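Local coordinates for transcriptional regulator, TetR family (Cytophaga hutchinsonii, PDB 3EUP), which probably binds DNA through an N-terminal helix-turn-helix domain and regulates transcription, its C-terminal domain being of the kind that senses a ligand in TetR-family repressors, at residues K71-L74 and T75-Q79; W135-N138 and L139-I142; I143-G146 and I147-K150. All coordinates share one frame; numbering follows the deposited sequence.

Contact 1. Residues K71-L74 and T75-Q79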
# COMPACT_ATOMS: atom_id res chain seq x y z
N LYS A 71 0.98 12.16 -11.82
CA LYS A 71 2.21 12.79 -12.29
C LYS A 71 2.00 14.24 -12.69
O LYS A 71 2.79 15.11 -12.29
CB LYS A 71 2.79 12.03 -13.47
CG LYS A 71 3.64 10.84 -13.03
CD LYS A 71 3.77 9.79 -14.13
CE LYS A 71 4.52 10.21 -15.32
NZ LYS A 71 4.68 8.99 -16.19
N SER A 72 0.93 14.48 -13.45
CA SER A 72 0.61 15.83 -13.94
C SER A 72 0.26 16.79 -12.81
O SER A 72 0.64 17.95 -12.86
CB SER A 72 -0.50 15.76 -14.99
OG SER A 72 0.01 15.05 -16.09
N VAL A 73 -0.43 16.32 -11.79
CA VAL A 73 -0.74 17.14 -10.63
C VAL A 73 0.53 17.49 -9.91
O VAL A 73 0.78 18.66 -9.63
CB VAL A 73 -1.72 16.47 -9.66
CG1 VAL A 73 -1.81 17.25 -8.37
CG2 VAL A 73 -3.11 16.35 -10.30
N LEU A 74 1.36 16.49 -9.66
CA LEU A 74 2.62 16.70 -8.95
C LEU A 74 3.50 17.69 -9.72
O LEU A 74 4.11 18.59 -9.12
CB LEU A 74 3.34 15.37 -8.74
CG LEU A 74 4.63 15.27 -7.89
CD1 LEU A 74 5.07 13.78 -7.71
CD2 LEU A 74 5.81 16.06 -8.48
N THR A 75 3.57 17.52 -11.05
CA THR A 75 4.30 18.43 -11.95
C THR A 75 3.78 19.87 -11.81
O THR A 75 4.55 20.82 -11.68
CB THR A 75 4.26 17.96 -13.45
OG1 THR A 75 4.99 16.73 -13.58
CG2 THR A 75 4.91 18.99 -14.39
N ALA A 76 2.47 20.03 -11.80
CA ALA A 76 1.89 21.35 -11.78
C ALA A 76 2.16 22.01 -10.43
O ALA A 76 2.51 23.18 -10.39
CB ALA A 76 0.39 21.30 -12.11
N LYS A 77 2.07 21.25 -9.35
CA LYS A 77 2.32 21.77 -8.00
C LYS A 77 3.80 22.07 -7.76
O LYS A 77 4.14 23.08 -7.17
CB LYS A 77 1.80 20.79 -6.94
CG LYS A 77 0.29 20.86 -6.81
CD LYS A 77 -0.21 20.10 -5.64
CE LYS A 77 -1.67 20.42 -5.42
NZ LYS A 77 -1.81 21.78 -4.91
N VAL A 78 4.68 21.22 -8.28
CA VAL A 78 6.11 21.44 -8.18
C VAL A 78 6.53 22.73 -8.94
O VAL A 78 7.24 23.56 -8.41
CB VAL A 78 6.89 20.21 -8.69
CG1 VAL A 78 8.31 20.53 -8.98
CG2 VAL A 78 6.81 19.09 -7.66
N GLN A 79 6.01 22.92 -10.15
CA GLN A 79 6.34 24.11 -10.95
C GLN A 79 5.79 25.41 -10.34
O GLN A 79 6.13 26.47 -10.80
CB GLN A 79 5.86 23.93 -12.40
CG GLN A 79 6.60 22.79 -13.19
CD GLN A 79 5.95 22.43 -14.57
OE1 GLN A 79 4.95 23.01 -14.99
NE2 GLN A 79 6.54 21.46 -15.25

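Contact 2. Residues W135-N138 and L139-I142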
# COMPACT_ATOMS: atom_id res chain seq x y z
N TRP A 135 9.52 8.07 -10.43
CA TRP A 135 9.20 8.98 -9.36
C TRP A 135 10.46 9.18 -8.54
O TRP A 135 10.86 10.33 -8.34
CB TRP A 135 8.05 8.45 -8.51
CG TRP A 135 7.59 9.32 -7.40
CD1 TRP A 135 7.93 10.62 -7.15
CD2 TRP A 135 6.67 8.93 -6.38
NE1 TRP A 135 7.29 11.05 -6.01
CE2 TRP A 135 6.50 10.03 -5.53
CE3 TRP A 135 5.97 7.75 -6.09
CZ2 TRP A 135 5.65 9.99 -4.40
CZ3 TRP A 135 5.09 7.73 -4.99
CH2 TRP A 135 4.97 8.83 -4.16
N LYS A 136 11.12 8.08 -8.13
CA LYS A 136 12.40 8.16 -7.41
C LYS A 136 13.45 9.03 -8.16
O LYS A 136 14.12 9.87 -7.54
CB LYS A 136 12.95 6.75 -7.08
CG LYS A 136 14.38 6.69 -6.49
CD LYS A 136 15.47 6.94 -7.57
CE LYS A 136 16.91 6.58 -7.15
NZ LYS A 136 17.03 6.61 -5.68
N LYS A 137 13.55 8.86 -9.47
CA LYS A 137 14.55 9.59 -10.26
C LYS A 137 14.26 11.09 -10.28
O LYS A 137 15.17 11.91 -10.19
CB LYS A 137 14.66 9.02 -11.68
CG LYS A 137 15.90 8.14 -11.90
CD LYS A 137 15.75 7.06 -13.05
CE LYS A 137 14.56 6.11 -12.81
NZ LYS A 137 14.43 5.00 -13.81
N ASN A 138 13.00 11.44 -10.39
CA ASN A 138 12.58 12.82 -10.27
C ASN A 138 12.94 13.41 -8.93
O ASN A 138 13.41 14.53 -8.86
CB ASN A 138 11.10 12.97 -10.51
CG ASN A 138 10.73 12.78 -11.97
OD1 ASN A 138 9.73 12.14 -12.29
ND2 ASN A 138 11.52 13.34 -12.86
N LEU A 139 12.72 12.67 -7.86
CA LEU A 139 13.01 13.17 -6.53
C LEU A 139 14.51 13.42 -6.37
O LEU A 139 14.92 14.47 -5.85
CB LEU A 139 12.52 12.22 -5.44
CG LEU A 139 11.01 12.02 -5.26
CD1 LEU A 139 10.75 11.02 -4.10
CD2 LEU A 139 10.23 13.33 -5.04
N VAL A 140 15.33 12.45 -6.79
CA VAL A 140 16.77 12.61 -6.80
C VAL A 140 17.21 13.89 -7.59
O VAL A 140 18.02 14.69 -7.12
CB VAL A 140 17.48 11.33 -7.32
CG1 VAL A 140 17.15 10.12 -6.42
CG2 VAL A 140 17.07 11.00 -8.70
N THR A 141 16.60 14.13 -8.74
CA THR A 141 16.91 15.35 -9.53
C THR A 141 16.62 16.62 -8.73
O THR A 141 17.44 17.55 -8.73
CB THR A 141 16.11 15.37 -10.81
OG1 THR A 141 16.48 14.21 -11.55
CG2 THR A 141 16.40 16.63 -11.64
N ILE A 142 15.46 16.65 -8.05
CA ILE A 142 15.11 17.79 -7.19
C ILE A 142 16.10 17.95 -6.02
O ILE A 142 16.60 19.06 -5.76
CB ILE A 142 13.68 17.69 -6.67
CG1 ILE A 142 12.70 17.93 -7.82
CG2 ILE A 142 13.46 18.70 -5.54
CD1 ILE A 142 11.22 17.55 -7.51
O HOH W 1 14.21 13.96 -13.21

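Contact 3. Residues I143-G146 and I147-K150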
# COMPACT_ATOMS: atom_id res chain seq x y z
N ILE A 143 16.40 16.85 -5.34
CA ILE A 143 17.33 16.91 -4.21
C ILE A 143 18.73 17.43 -4.66
O ILE A 143 19.28 18.36 -4.08
CB ILE A 143 17.43 15.55 -3.47
CG1 ILE A 143 16.06 15.14 -2.86
CG2 ILE A 143 18.46 15.63 -2.36
CD1 ILE A 143 15.84 13.59 -2.83
N LYS A 144 19.27 16.85 -5.73
CA LYS A 144 20.57 17.28 -6.23
C LYS A 144 20.62 18.77 -6.58
O LYS A 144 21.63 19.43 -6.33
CB LYS A 144 20.97 16.46 -7.46
CG LYS A 144 21.29 14.99 -7.18
CD LYS A 144 22.12 14.44 -8.34
CE LYS A 144 22.05 12.94 -8.44
NZ LYS A 144 22.77 12.27 -7.31
N LYS A 145 19.54 19.30 -7.16
CA LYS A 145 19.42 20.74 -7.39
C LYS A 145 19.43 21.52 -6.08
O LYS A 145 20.06 22.57 -5.99
CB LYS A 145 18.15 21.06 -8.15
CG LYS A 145 18.23 20.64 -9.59
CD LYS A 145 16.98 21.04 -10.31
CE LYS A 145 16.89 20.39 -11.65
NZ LYS A 145 15.61 20.81 -12.26
N GLY A 146 18.72 21.01 -5.09
CA GLY A 146 18.71 21.60 -3.77
C GLY A 146 20.09 21.63 -3.13
O GLY A 146 20.44 22.61 -2.45
N ILE A 147 20.87 20.58 -3.35
CA ILE A 147 22.27 20.56 -2.89
C ILE A 147 23.11 21.65 -3.58
O ILE A 147 23.87 22.36 -2.93
CB ILE A 147 22.90 19.17 -3.09
CG1 ILE A 147 22.18 18.16 -2.17
CG2 ILE A 147 24.43 19.23 -2.86
CD1 ILE A 147 22.83 16.79 -2.02
N GLN A 148 22.97 21.77 -4.89
CA GLN A 148 23.76 22.76 -5.63
C GLN A 148 23.22 24.17 -5.42
O GLN A 148 23.95 25.13 -5.58
CB GLN A 148 23.85 22.42 -7.11
CG GLN A 148 22.61 22.75 -7.89
CD GLN A 148 22.57 22.04 -9.23
OE1 GLN A 148 23.33 21.09 -9.44
NE2 GLN A 148 21.68 22.48 -10.14
N ALA A 149 21.95 24.30 -5.05
CA ALA A 149 21.44 25.60 -4.60
C ALA A 149 21.74 25.90 -3.12
O ALA A 149 21.25 26.89 -2.58
CB ALA A 149 19.94 25.70 -4.87
N LYS A 150 22.53 25.05 -2.46
CA LYS A 150 22.95 25.30 -1.07
C LYS A 150 21.78 25.27 -0.11
O LYS A 150 21.84 25.80 1.00
CB LYS A 150 23.67 26.64 -0.98
CG LYS A 150 24.70 26.77 0.16
CD LYS A 150 25.27 28.23 0.31
CE LYS A 150 25.82 28.79 -0.99
NZ LYS A 150 26.60 30.08 -0.84

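Contact 1. Residues K71-L74 and T75-Q79
T75 and K71 meet one turn apart near the C-terminal end of helix 55-78, and their meeting is polar. The backbone oxygen of K71 is gripped twice by the same residue: T75 N donates to K71 O at 2.8 Å, the usual i to i+4 bond of an alpha helix, and T75 OG1 donates to K71 O at 3.0 Å. The hydroxyl reaches back because OG1 stands beside its own backbone N, opposite the carbonyl carbon (chi1 -67°), and it comes in above the plane of the carbonyl group. A threonine suits this exposed position, since its hydroxyl finds an acceptor within its own helix.

The remaining backbone bonds repeat the helical pattern, from A76 N to S72 O, from K77 N to V73 O at 2.9 Å, and from V78 N to L74 O at 2.8 Å. S72 likewise turns its hydroxyl back along the helix, to the carbonyl of G68.

The apolar part belongs to L74 and V78, which lie side by side and point the same way. One branch of each does the touching, L74 CD2 against V78 CG2 at 3.3 Å, tighter than the usual carbon contact. With CG anti to the backbone N (chi1 -174°), L74 carries CD2 alongside V78. On another flank V73 CG1 comes 4.3 Å from K77 CD, so the aliphatic part of the lysine lies near the valine while its amino group makes a weak hydrogen bond to S93.

The helix thus has a solvent-facing side with T75 and A76 and a more apolar one that faces helix 91-96, where V73 and L74 rest on M94 and L74 also touches Y91.

Contact 2. Residues W135-N138 and L139-I142
L139 and W135, one helical turn apart, lie side by side and point the same way from helix 122-148. From the backbone outward, CB of L139 sits 3.5 Å from K136 O. CG, beside its own backbone N (chi1 -67°), is 3.5 Å from W135 O and 3.9 Å from W135 CD1. At the tip, CD2 comes 3.8 Å from W135 NE1, approaching the indole obliquely, while CD1 lies at a similar distance from that nitrogen. A branched leucine can set both methyls beside the pyrrole part of the ring, whose N-H is meanwhile hydrogen-bonded to the hydroxyl of Y91.

A neighbouring flank mixes polar and apolar groups. K136, which also touches T159 and F163 of helix 158-179, crosses V140 obliquely, with K136 CE 3.6 Å from V140 CG1. Near the solvent, one water bridges two side chains, accepting from N138 ND2 at 2.8 Å and donating to T141 OG1 at 2.8 Å; an amide and a hydroxyl one turn apart suit such a bridge.

L139 also touches L88 and M165, which belong to helices 84-88 and 158-179. With L139 cut back to an alanine, the indole flank and the space toward L88 and M165 would probably lose their filling, leaving the ring less firmly held. This is the amphipathic pattern of a helix in the all-helical C-terminal domain of TetR-family regulators.

Contact 3. Residues I143-G146 and I147-K150
K145 O accepts the shortest backbone hydrogen bond joining I143-G146 to I147-K150, from A149 N at 2.7 Å. It lies where helix 122-148 ends in a Schellman motif: K150, with positive phi (65°), is the C-prime residue, K150 N bonds to I147 O at 3.0 Å, and the backbone N of E151 reaches back to G146 O. The left-handed backbone conformation of K150 breaks the helical course, and A149 has already left helical geometry.

Before the end, the regular pattern still holds. I147 N donates to I143 O at 2.8 Å, and Q148 N donates to K144 O at 3.1 Å. G146 is buried, with its backbone also bonded to F152, so the chain beyond the cap folds back against the helix end.

The side chains divide by environment. I143 and I147 offer apolar bulk to the side where both touch V158 of helix 158-179; I147 CG1 also lies over its own helix, 3.5 Å from I143 O. The exposed face carries lysines and glutamine, whose long polar chains can reach solvent. Q148 places CG between its backbone N and carbonyl carbon (chi1 77°), which folds the chain back over the preceding turn. Extended from there, it runs alongside K145 and brings Q148 NE2 to 3.9 Å from K145 CG.

In the fold
Contact 1 comes first along the chain, at the end of helix 55-78, while contacts 2 and 3 follow directly upon each other on helix 122-148 and both belong to the TetR-like C-terminal domain. The centres of contacts 1 and 2 are about 13 Å apart, and the two helices touch there, with L74 CD1 3.9 Å from W135 NE1; Y91 is a neighbour of both residues. Contact 3 lies at the outer end of its helix, its centre about 12 Å from that of contact 2 and about 19 Å from that of contact 1. Helix 55-78 is thus packed onto the C-terminal domain, an arrangement consistent with the family's coupling of ligand sensing to DNA binding.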